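PDB 4MT4: CmeC from Campylobacter jejuni, which probably exports drugs and other small molecules across the outer membrane, as the trimeric outer membrane channel of a multidrug efflux system. Local coordinates for residues L176-Y187 and A207-Y218; G263-P273 and A445-S453. All coordinates share one frame; numbering follows the deposited sequence.

Interaction 1 of 2, residues L176-Y187 and A207-Y218; sequences LKEAYESAKEIY and ARANLESMALQY
Helix segments 176-187 and 207-218 run antiparallel, their axes 8.7 Å apart at closest approach and 160° between their directions, and Leu176, Tyr180, Ala183 and Tyr187 come level with Tyr218, Met214, Leu211 and Ala207. Between the helices Leu211 acts as a knob in the hole formed by Tyr180, Ala183, Lys184 and Tyr187; its CD2 branch does most of the touching, 3.7 Å from Lys184 CA. Tyr180 leans over the small side chain of Ala215, with CE1 3.6 Å from Ala215 CB, while the root of its ring, at CG, meets Tyr218 CD2 (3.9 Å). The planes of these two tyrosines are inclined at 33°, an oblique pair. With CG anti to the backbone N (chi1 -173°), Tyr218 is carried across to the opposite helix, where Lys177 CA lies 3.8 Å from the ring centroid in a CH-pi contact over one face. The extended Lys177 chain then runs alongside the ring in the same direction, passing the hydroxyl. Such knob-into-hole packing suits a coiled coil, predicted for the second helix, and these long antiparallel helices belong to the alpha-helical barrel of the outer membrane factor family. On the flank facing helix 411-445, Met214 puts CG 3.8 Å from Ala183 CB, and Gln419 of that helix touches Met214 in turn. Polar links are few. A water donates to the carbonyl oxygens of Ala183 and Ala207 and accepts from Asn210 ND2, bridging the helices. At the far end the side chains of Tyr187 and Arg208 cross, and Arg208 NE gives Tyr187 OH a weak hydrogen bond of 3.3 Å; Arg208 also packs on Ser392 of a second subunit.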
loop_
_atom_site.group_PDB
_atom_site.type_symbol
_atom_site.label_atom_id
_atom_site.label_comp_id
_atom_site.label_asym_id
_atom_site.label_seq_id
_atom_site.Cartn_x
_atom_site.Cartn_y
_atom_site.Cartn_z
ATOM N N LEU B 176 -12.569 -8.726 -34.209
ATOM C CA LEU B 176 -13.868 -8.098 -34.016
ATOM C C LEU B 176 -14.117 -7.010 -35.060
ATOM O O LEU B 176 -15.252 -6.575 -35.252
ATOM C CB LEU B 176 -13.976 -7.524 -32.601
ATOM C CG LEU B 176 -14.435 -8.526 -31.539
ATOM C CD1 LEU B 176 -14.016 -8.090 -30.147
ATOM C CD2 LEU B 176 -15.942 -8.686 -31.608
ATOM N N LYS B 177 -13.056 -6.577 -35.733
ATOM C CA LYS B 177 -13.194 -5.634 -36.836
ATOM C C LYS B 177 -13.868 -6.319 -38.017
ATOM O O LYS B 177 -14.875 -5.834 -38.537
ATOM C CB LYS B 177 -11.836 -5.073 -37.261
ATOM C CG LYS B 177 -11.905 -4.150 -38.470
ATOM C CD LYS B 177 -10.534 -3.632 -38.873
ATOM C CE LYS B 177 -10.625 -2.724 -40.092
ATOM N NZ LYS B 177 -9.293 -2.214 -40.522
ATOM N N GLU B 178 -13.305 -7.451 -38.429
ATOM C CA GLU B 178 -13.862 -8.249 -39.517
ATOM C C GLU B 178 -15.259 -8.750 -39.182
ATOM O O GLU B 178 -16.143 -8.765 -40.038
ATOM C CB GLU B 178 -12.945 -9.434 -39.831
ATOM C CG GLU B 178 -13.641 -10.620 -40.494
ATOM C CD GLU B 178 -14.199 -10.295 -41.867
ATOM O OE1 GLU B 178 -13.772 -9.287 -42.471
ATOM O OE2 GLU B 178 -15.069 -11.056 -42.340
ATOM N N ALA B 179 -15.442 -9.165 -37.933
ATOM C CA ALA B 179 -16.737 -9.629 -37.458
ATOM C C ALA B 179 -17.778 -8.523 -37.578
ATOM O O ALA B 179 -18.956 -8.788 -37.803
ATOM C CB ALA B 179 -16.635 -10.111 -36.021
ATOM N N TYR B 180 -17.328 -7.282 -37.433
ATOM C CA TYR B 180 -18.204 -6.127 -37.569
ATOM C C TYR B 180 -18.487 -5.810 -39.034
ATOM O O TYR B 180 -19.615 -5.474 -39.395
ATOM C CB TYR B 180 -17.590 -4.907 -36.881
ATOM C CG TYR B 180 -18.242 -3.599 -37.268
ATOM C CD1 TYR B 180 -19.481 -3.240 -36.753
ATOM C CD2 TYR B 180 -17.618 -2.720 -38.144
ATOM C CE1 TYR B 180 -20.081 -2.046 -37.103
ATOM C CE2 TYR B 180 -18.210 -1.525 -38.500
ATOM C CZ TYR B 180 -19.441 -1.192 -37.976
ATOM O OH TYR B 180 -20.033 0.000 -38.328
ATOM N N GLU B 181 -17.456 -5.916 -39.869
ATOM C CA GLU B 181 -17.574 -5.611 -41.292
ATOM C C GLU B 181 -18.599 -6.503 -41.984
ATOM O O GLU B 181 -19.504 -6.015 -42.660
ATOM C CB GLU B 181 -16.216 -5.752 -41.988
ATOM C CG GLU B 181 -15.140 -4.802 -41.479
ATOM C CD GLU B 181 -15.486 -3.343 -41.696
ATOM O OE1 GLU B 181 -16.243 -3.041 -42.644
ATOM O OE2 GLU B 181 -15.002 -2.495 -40.916
ATOM N N SER B 182 -18.457 -7.813 -41.811
ATOM C CA SER B 182 -19.352 -8.764 -42.459
ATOM C C SER B 182 -20.750 -8.705 -41.859
ATOM O O SER B 182 -21.736 -8.984 -42.539
ATOM C CB SER B 182 -18.791 -10.182 -42.356
ATOM O OG SER B 182 -17.437 -10.222 -42.768
ATOM N N ALA B 183 -20.833 -8.339 -40.583
ATOM C CA ALA B 183 -22.121 -8.167 -39.923
ATOM C C ALA B 183 -22.864 -6.982 -40.522
ATOM O O ALA B 183 -24.095 -6.965 -40.572
ATOM C CB ALA B 183 -21.938 -7.980 -38.428
ATOM N N LYS B 184 -22.106 -5.988 -40.972
ATOM C CA LYS B 184 -22.685 -4.829 -41.635
ATOM C C LYS B 184 -23.164 -5.216 -43.028
ATOM O O LYS B 184 -24.185 -4.724 -43.508
ATOM C CB LYS B 184 -21.670 -3.690 -41.722
ATOM C CG LYS B 184 -22.265 -2.371 -42.180
ATOM C CD LYS B 184 -21.342 -1.656 -43.152
ATOM C CE LYS B 184 -19.976 -1.394 -42.540
ATOM N NZ LYS B 184 -19.065 -0.722 -43.507
ATOM N N GLU B 185 -22.412 -6.104 -43.671
ATOM C CA GLU B 185 -22.776 -6.614 -44.985
ATOM C C GLU B 185 -24.027 -7.478 -44.895
ATOM O O GLU B 185 -24.881 -7.440 -45.778
ATOM C CB GLU B 185 -21.621 -7.416 -45.591
ATOM C CG GLU B 185 -21.929 -8.027 -46.952
ATOM C CD GLU B 185 -22.172 -6.982 -48.027
ATOM O OE1 GLU B 185 -21.678 -5.844 -47.878
ATOM O OE2 GLU B 185 -22.858 -7.300 -49.021
ATOM N N ILE B 186 -24.128 -8.256 -43.824
ATOM C CA ILE B 186 -25.298 -9.092 -43.591
ATOM C C ILE B 186 -26.557 -8.236 -43.469
ATOM O O ILE B 186 -27.588 -8.542 -44.069
ATOM C CB ILE B 186 -25.132 -9.954 -42.321
ATOM C CG1 ILE B 186 -24.105 -11.063 -42.561
ATOM C CG2 ILE B 186 -26.463 -10.559 -41.902
ATOM C CD1 ILE B 186 -23.768 -11.863 -41.321
ATOM N N TYR B 187 -26.460 -7.153 -42.707
ATOM C CA TYR B 187 -27.593 -6.256 -42.516
ATOM C C TYR B 187 -27.959 -5.530 -43.809
ATOM O O TYR B 187 -29.139 -5.332 -44.100
ATOM C CB TYR B 187 -27.300 -5.240 -41.412
ATOM C CG TYR B 187 -28.400 -4.217 -41.250
ATOM C CD1 TYR B 187 -29.604 -4.555 -40.650
ATOM C CD2 TYR B 187 -28.240 -2.915 -41.709
ATOM C CE1 TYR B 187 -30.617 -3.628 -40.507
ATOM C CE2 TYR B 187 -29.245 -1.981 -41.571
ATOM C CZ TYR B 187 -30.432 -2.342 -40.968
ATOM O OH TYR B 187 -31.440 -1.414 -40.826
ATOM N N ALA B 207 -30.906 -9.143 -37.889
ATOM C CA ALA B 207 -29.702 -8.707 -38.586
ATOM C C ALA B 207 -29.206 -7.380 -38.019
ATOM O O ALA B 207 -28.002 -7.127 -37.962
ATOM C CB ALA B 207 -29.966 -8.583 -40.079
ATOM N N ARG B 208 -30.144 -6.539 -37.596
ATOM C CA ARG B 208 -29.804 -5.239 -37.032
ATOM C C ARG B 208 -29.273 -5.376 -35.608
ATOM O O ARG B 208 -28.297 -4.723 -35.238
ATOM C CB ARG B 208 -31.019 -4.310 -37.055
ATOM C CG ARG B 208 -30.801 -2.985 -36.344
ATOM C CD ARG B 208 -31.574 -1.856 -37.009
ATOM N NE ARG B 208 -30.677 -0.905 -37.659
ATOM C CZ ARG B 208 -30.167 0.168 -37.065
ATOM N NH1 ARG B 208 -30.468 0.436 -35.801
ATOM N NH2 ARG B 208 -29.356 0.977 -37.732
ATOM N N ALA B 209 -29.919 -6.228 -34.817
ATOM C CA ALA B 209 -29.473 -6.509 -33.456
ATOM C C ALA B 209 -28.064 -7.085 -33.473
ATOM O O ALA B 209 -27.233 -6.754 -32.629
ATOM C CB ALA B 209 -30.432 -7.468 -32.765
ATOM N N ASN B 210 -27.805 -7.948 -34.450
ATOM C CA ASN B 210 -26.490 -8.549 -34.622
ATOM C C ASN B 210 -25.447 -7.506 -35.017
ATOM O O ASN B 210 -24.304 -7.559 -34.571
ATOM C CB ASN B 210 -26.553 -9.662 -35.669
ATOM C CG ASN B 210 -25.215 -10.330 -35.890
ATOM O OD1 ASN B 210 -24.811 -11.204 -35.122
ATOM N ND2 ASN B 210 -24.519 -9.929 -36.948
ATOM N N LEU B 211 -25.861 -6.555 -35.848
ATOM C CA LEU B 211 -24.984 -5.483 -36.303
ATOM C C LEU B 211 -24.559 -4.594 -35.133
ATOM O O LEU B 211 -23.373 -4.305 -34.962
ATOM C CB LEU B 211 -25.685 -4.652 -37.385
ATOM C CG LEU B 211 -24.899 -3.730 -38.329
ATOM C CD1 LEU B 211 -25.334 -2.281 -38.142
ATOM C CD2 LEU B 211 -23.384 -3.867 -38.184
ATOM N N GLU B 212 -25.529 -4.173 -34.327
ATOM C CA GLU B 212 -25.252 -3.293 -33.197
ATOM C C GLU B 212 -24.461 -4.002 -32.104
ATOM O O GLU B 212 -23.605 -3.394 -31.457
ATOM C CB GLU B 212 -26.555 -2.738 -32.617
ATOM C CG GLU B 212 -27.445 -2.028 -33.631
ATOM C CD GLU B 212 -26.814 -0.769 -34.204
ATOM O OE1 GLU B 212 -25.898 -0.204 -33.569
ATOM O OE2 GLU B 212 -27.244 -0.339 -35.295
ATOM N N SER B 213 -24.749 -5.283 -31.897
ATOM C CA SER B 213 -24.032 -6.078 -30.906
ATOM C C SER B 213 -22.556 -6.188 -31.271
ATOM O O SER B 213 -21.683 -6.046 -30.418
ATOM C CB SER B 213 -24.646 -7.471 -30.779
ATOM O OG SER B 213 -23.934 -8.265 -29.844
ATOM N N MET B 214 -22.286 -6.433 -32.549
ATOM C CA MET B 214 -20.916 -6.517 -33.041
ATOM C C MET B 214 -20.200 -5.176 -32.916
ATOM O O MET B 214 -19.037 -5.120 -32.523
ATOM C CB MET B 214 -20.890 -6.989 -34.496
ATOM C CG MET B 214 -21.259 -8.455 -34.683
ATOM S SD MET B 214 -20.149 -9.581 -33.815
ATOM C CE MET B 214 -20.805 -11.162 -34.326
ATOM N N ALA B 215 -20.904 -4.097 -33.246
ATOM C CA ALA B 215 -20.343 -2.752 -33.152
ATOM C C ALA B 215 -20.005 -2.405 -31.707
ATOM O O ALA B 215 -19.024 -1.716 -31.433
ATOM C CB ALA B 215 -21.310 -1.729 -33.730
ATOM N N LEU B 216 -20.826 -2.897 -30.786
ATOM C CA LEU B 216 -20.606 -2.688 -29.361
ATOM C C LEU B 216 -19.397 -3.482 -28.876
ATOM O O LEU B 216 -18.555 -2.966 -28.143
ATOM C CB LEU B 216 -21.851 -3.084 -28.566
ATOM C CG LEU B 216 -21.773 -2.939 -27.045
ATOM C CD1 LEU B 216 -21.447 -1.505 -26.659
ATOM C CD2 LEU B 216 -23.071 -3.394 -26.399
ATOM N N GLN B 217 -19.318 -4.741 -29.298
ATOM C CA GLN B 217 -18.198 -5.607 -28.945
ATOM C C GLN B 217 -16.899 -5.091 -29.551
ATOM O O GLN B 217 -15.835 -5.190 -28.943
ATOM C CB GLN B 217 -18.455 -7.040 -29.412
ATOM C CG GLN B 217 -19.627 -7.718 -28.725
ATOM C CD GLN B 217 -20.012 -9.026 -29.386
ATOM O OE1 GLN B 217 -21.164 -9.221 -29.776
ATOM N NE2 GLN B 217 -19.049 -9.931 -29.517
ATOM N N TYR B 218 -17.000 -4.536 -30.753
ATOM C CA TYR B 218 -15.849 -3.989 -31.461
ATOM C C TYR B 218 -15.213 -2.841 -30.674
ATOM O O TYR B 218 -14.007 -2.849 -30.422
ATOM C CB TYR B 218 -16.267 -3.516 -32.858
ATOM C CG TYR B 218 -15.130 -3.070 -33.756
ATOM C CD1 TYR B 218 -13.812 -3.416 -33.479
ATOM C CD2 TYR B 218 -15.379 -2.297 -34.883
ATOM C CE1 TYR B 218 -12.777 -3.003 -34.298
ATOM C CE2 TYR B 218 -14.355 -1.881 -35.707
ATOM C CZ TYR B 218 -13.055 -2.237 -35.413
ATOM O OH TYR B 218 -12.032 -1.821 -36.232
HETATM O O HOH W 1 -25.662 -8.294 -39.062
#

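Interaction 2 of 2, residues G263-P273 and A445-S453; sequences GISSTILLQRP and AFGGGFEQS
Phe446, just past the end of helix 411-445, pushes its ring against the backbone of residues 263-265, so that Gly263 O lies at the ring edge, 3.2 Å from CZ, and Ser265 N is close to the same rim. Ile268 CD1 reaches the ring obliquely. Packing is tight around Gly447, whose backbone comes directly against the Gln271 carbonyl, with a CA-H...O contact of 3.1 Å from Gly447 CA to Gln271 O. Next to it, Pro273 CG sits over one face of Phe450, 4.1 Å from the ring centroid; CG of Phe450 is anti to its backbone N (chi1 172°), which brings the ring beneath the proline. Glu149 of helix 129-195 touches both, and Ala150 touches the proline. Arg272, bent at chi3, returns to Ala445 and donates from NH1 to its carbonyl O at 2.9 Å, tilted from the carbonyl plane, while NH2 forms salt bridges with Asp274 and Glu368.

The other side is looser and wetter. Gln271 and Glu451 lie side by side, and Gln271 NE2 meets the syn side of Glu451 OE2 at 3.1 Å; Ser265 OG donates to Gln271 OE1, fixing the amide's rotation. A water joins Thr267 OG1 to Glu451 OE1, and another spans Leu269 O and Gln452 OE1. Exposed Leu270 lays CD2 across the Gln452 amide, next to the nearly straight bond from Gln452 N to Leu270 O (2.7 Å, 164°).

An ST turn at Ser265, whose OG accepts from Thr267 N, and a type I' beta turn from Gly447 to Phe450 shape the two strands of chain; the cross-bonds and the proline-phenylalanine packing tie them together as interhelical loops of an outer membrane factor.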
loop_
_atom_site.group_PDB
_atom_site.type_symbol
_atom_site.label_atom_id
_atom_site.label_comp_id
_atom_site.label_asym_id
_atom_site.label_seq_id
_atom_site.Cartn_x
_atom_site.Cartn_y
_atom_site.Cartn_z
ATOM N N GLY B 263 11.027 -28.099 -12.969
ATOM C CA GLY B 263 11.048 -28.456 -11.563
ATOM C C GLY B 263 11.831 -27.415 -10.784
ATOM O O GLY B 263 12.551 -26.610 -11.374
ATOM N N ILE B 264 11.695 -27.423 -9.463
ATOM C CA ILE B 264 12.374 -26.428 -8.643
ATOM C C ILE B 264 13.882 -26.682 -8.627
ATOM O O ILE B 264 14.336 -27.826 -8.658
ATOM C CB ILE B 264 11.816 -26.406 -7.199
ATOM C CG1 ILE B 264 12.359 -25.198 -6.430
ATOM C CG2 ILE B 264 12.110 -27.715 -6.473
ATOM C CD1 ILE B 264 11.614 -24.904 -5.153
ATOM N N SER B 265 14.654 -25.601 -8.608
ATOM C CA SER B 265 16.108 -25.696 -8.615
ATOM C C SER B 265 16.647 -26.088 -7.244
ATOM O O SER B 265 16.004 -25.850 -6.222
ATOM C CB SER B 265 16.724 -24.370 -9.061
ATOM O OG SER B 265 18.136 -24.410 -8.976
ATOM N N SER B 266 17.835 -26.686 -7.228
ATOM C CA SER B 266 18.468 -27.092 -5.979
ATOM C C SER B 266 19.172 -25.911 -5.322
ATOM O O SER B 266 19.591 -25.987 -4.166
ATOM C CB SER B 266 19.459 -28.231 -6.223
ATOM O OG SER B 266 20.527 -27.806 -7.050
ATOM N N THR B 267 19.298 -24.821 -6.073
ATOM C CA THR B 267 19.930 -23.603 -5.581
ATOM C C THR B 267 19.005 -22.399 -5.735
ATOM O O THR B 267 19.445 -21.309 -6.090
ATOM C CB THR B 267 21.248 -23.311 -6.325
ATOM O OG1 THR B 267 20.991 -23.211 -7.731
ATOM C CG2 THR B 267 22.262 -24.417 -6.079
ATOM N N ILE B 268 17.721 -22.605 -5.461
ATOM C CA ILE B 268 16.712 -21.566 -5.649
ATOM C C ILE B 268 16.925 -20.389 -4.692
ATOM O O ILE B 268 16.539 -19.255 -4.987
ATOM C CB ILE B 268 15.286 -22.138 -5.466
ATOM C CG1 ILE B 268 14.229 -21.110 -5.873
ATOM C CG2 ILE B 268 15.069 -22.610 -4.037
ATOM C CD1 ILE B 268 14.340 -20.663 -7.310
ATOM N N LEU B 269 17.555 -20.660 -3.553
ATOM C CA LEU B 269 17.824 -19.623 -2.565
ATOM C C LEU B 269 18.866 -18.639 -3.080
ATOM O O LEU B 269 18.872 -17.468 -2.699
ATOM C CB LEU B 269 18.291 -20.242 -1.247
ATOM C CG LEU B 269 17.243 -20.455 -0.152
ATOM C CD1 LEU B 269 16.111 -21.350 -0.631
ATOM C CD2 LEU B 269 17.902 -21.035 1.089
ATOM N N LEU B 270 19.744 -19.122 -3.954
ATOM C CA LEU B 270 20.813 -18.297 -4.503
ATOM C C LEU B 270 20.437 -17.691 -5.850
ATOM O O LEU B 270 21.237 -16.982 -6.459
ATOM C CB LEU B 270 22.094 -19.120 -4.654
ATOM C CG LEU B 270 22.640 -19.798 -3.396
ATOM C CD1 LEU B 270 23.848 -20.657 -3.740
ATOM C CD2 LEU B 270 22.993 -18.767 -2.336
ATOM N N GLN B 271 19.223 -17.967 -6.316
ATOM C CA GLN B 271 18.823 -17.545 -7.654
ATOM C C GLN B 271 17.682 -16.531 -7.670
ATOM O O GLN B 271 17.364 -15.969 -8.717
ATOM C CB GLN B 271 18.440 -18.768 -8.487
ATOM C CG GLN B 271 19.632 -19.630 -8.868
ATOM C CD GLN B 271 19.224 -20.945 -9.490
ATOM O OE1 GLN B 271 18.182 -21.507 -9.155
ATOM N NE2 GLN B 271 20.044 -21.446 -10.406
ATOM N N ARG B 272 17.071 -16.293 -6.515
ATOM C CA ARG B 272 16.033 -15.272 -6.405
ATOM C C ARG B 272 16.538 -14.056 -5.630
ATOM O O ARG B 272 16.970 -14.180 -4.484
ATOM C CB ARG B 272 14.780 -15.837 -5.735
ATOM C CG ARG B 272 13.931 -16.726 -6.636
ATOM C CD ARG B 272 12.639 -17.140 -5.943
ATOM N NE ARG B 272 11.822 -15.983 -5.584
ATOM C CZ ARG B 272 10.569 -15.796 -5.987
ATOM N NH1 ARG B 272 9.978 -16.699 -6.757
ATOM N NH2 ARG B 272 9.905 -14.712 -5.613
ATOM N N PRO B 273 16.479 -12.873 -6.259
ATOM C CA PRO B 273 16.959 -11.616 -5.672
ATOM C C PRO B 273 16.228 -11.234 -4.385
ATOM O O PRO B 273 16.843 -10.684 -3.473
ATOM C CB PRO B 273 16.682 -10.586 -6.775
ATOM C CG PRO B 273 16.624 -11.378 -8.032
ATOM C CD PRO B 273 16.022 -12.693 -7.648
ATOM N N ALA B 445 9.739 -16.506 -11.563
ATOM C CA ALA B 445 9.721 -17.241 -10.301
ATOM C C ALA B 445 11.070 -17.879 -9.988
ATOM O O ALA B 445 11.382 -18.153 -8.831
ATOM C CB ALA B 445 8.634 -18.303 -10.327
ATOM N N PHE B 446 11.870 -18.113 -11.023
ATOM C CA PHE B 446 13.176 -18.742 -10.852
ATOM C C PHE B 446 14.310 -17.719 -10.841
ATOM O O PHE B 446 15.486 -18.082 -10.881
ATOM C CB PHE B 446 13.417 -19.782 -11.950
ATOM C CG PHE B 446 12.760 -21.107 -11.684
ATOM C CD1 PHE B 446 11.424 -21.305 -11.984
ATOM C CD2 PHE B 446 13.478 -22.152 -11.128
ATOM C CE1 PHE B 446 10.816 -22.518 -11.739
ATOM C CE2 PHE B 446 12.877 -23.370 -10.880
ATOM C CZ PHE B 446 11.543 -23.552 -11.186
ATOM N N GLY B 447 13.952 -16.440 -10.782
ATOM C CA GLY B 447 14.938 -15.385 -10.621
ATOM C C GLY B 447 15.373 -14.685 -11.895
ATOM O O GLY B 447 16.108 -13.699 -11.843
ATOM N N GLY B 448 14.932 -15.197 -13.039
ATOM C CA GLY B 448 15.227 -14.575 -14.319
ATOM C C GLY B 448 16.692 -14.595 -14.715
ATOM O O GLY B 448 17.123 -13.810 -15.559
ATOM N N GLY B 449 17.463 -15.492 -14.106
ATOM C CA GLY B 449 18.866 -15.645 -14.446
ATOM C C GLY B 449 19.815 -15.074 -13.409
ATOM O O GLY B 449 21.030 -15.078 -13.602
ATOM N N PHE B 450 19.261 -14.584 -12.306
ATOM C CA PHE B 450 20.072 -14.023 -11.232
ATOM C C PHE B 450 20.836 -15.110 -10.485
ATOM O O PHE B 450 20.286 -16.163 -10.166
ATOM C CB PHE B 450 19.199 -13.231 -10.255
ATOM C CG PHE B 450 19.922 -12.788 -9.013
ATOM C CD1 PHE B 450 20.752 -11.679 -9.037
ATOM C CD2 PHE B 450 19.763 -13.473 -7.819
ATOM C CE1 PHE B 450 21.415 -11.267 -7.897
ATOM C CE2 PHE B 450 20.424 -13.067 -6.675
ATOM C CZ PHE B 450 21.251 -11.961 -6.714
ATOM N N GLU B 451 22.111 -14.847 -10.217
ATOM C CA GLU B 451 22.935 -15.749 -9.424
ATOM C C GLU B 451 23.643 -14.971 -8.319
ATOM O O GLU B 451 24.503 -14.132 -8.588
ATOM C CB GLU B 451 23.947 -16.480 -10.311
ATOM C CG GLU B 451 23.322 -17.377 -11.376
ATOM C CD GLU B 451 22.706 -18.644 -10.803
ATOM O OE1 GLU B 451 22.896 -18.921 -9.601
ATOM O OE2 GLU B 451 22.031 -19.369 -11.566
ATOM N N GLN B 452 23.269 -15.257 -7.075
ATOM C CA GLN B 452 23.756 -14.507 -5.920
ATOM C C GLN B 452 25.272 -14.590 -5.753
ATOM O O GLN B 452 25.906 -13.645 -5.281
ATOM C CB GLN B 452 23.064 -15.007 -4.648
ATOM C CG GLN B 452 23.477 -14.284 -3.376
ATOM C CD GLN B 452 22.811 -14.851 -2.140
ATOM O OE1 GLN B 452 21.587 -14.969 -2.078
ATOM N NE2 GLN B 452 23.616 -15.215 -1.149
ATOM N N SER B 453 25.848 -15.719 -6.153
ATOM C CA SER B 453 27.273 -15.971 -5.956
ATOM C C SER B 453 28.170 -15.059 -6.796
ATOM O O SER B 453 29.339 -14.859 -6.467
ATOM C CB SER B 453 27.588 -17.435 -6.267
ATOM O OG SER B 453 27.143 -17.784 -7.568
HETATM O O HOH W 2 22.893 -21.782 -8.793
HETATM O O HOH W 3 19.920 -16.592 -0.298
#

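Overall arrangement
The two contacts lie about 50 Å apart between centres, with some 31 Å between nearest atoms, and they follow each other along the chain without overlap. Interaction 1 is a partly buried helix-helix seam far from the centre of the chain, held largely by apolar and aromatic side chains. Interaction 2 is more buried and nearer the centre, and it joins loops through backbone carbonyls, amide and charged side chains, and two phenylalanine rings packed on backbone and proline. They share surroundings: helix 411-445 packs against interaction 1 and ends at interaction 2, while helix 129-195 supplies one segment of the first and covers part of the second. Each also approaches a neighbouring subunit, a different one in each case.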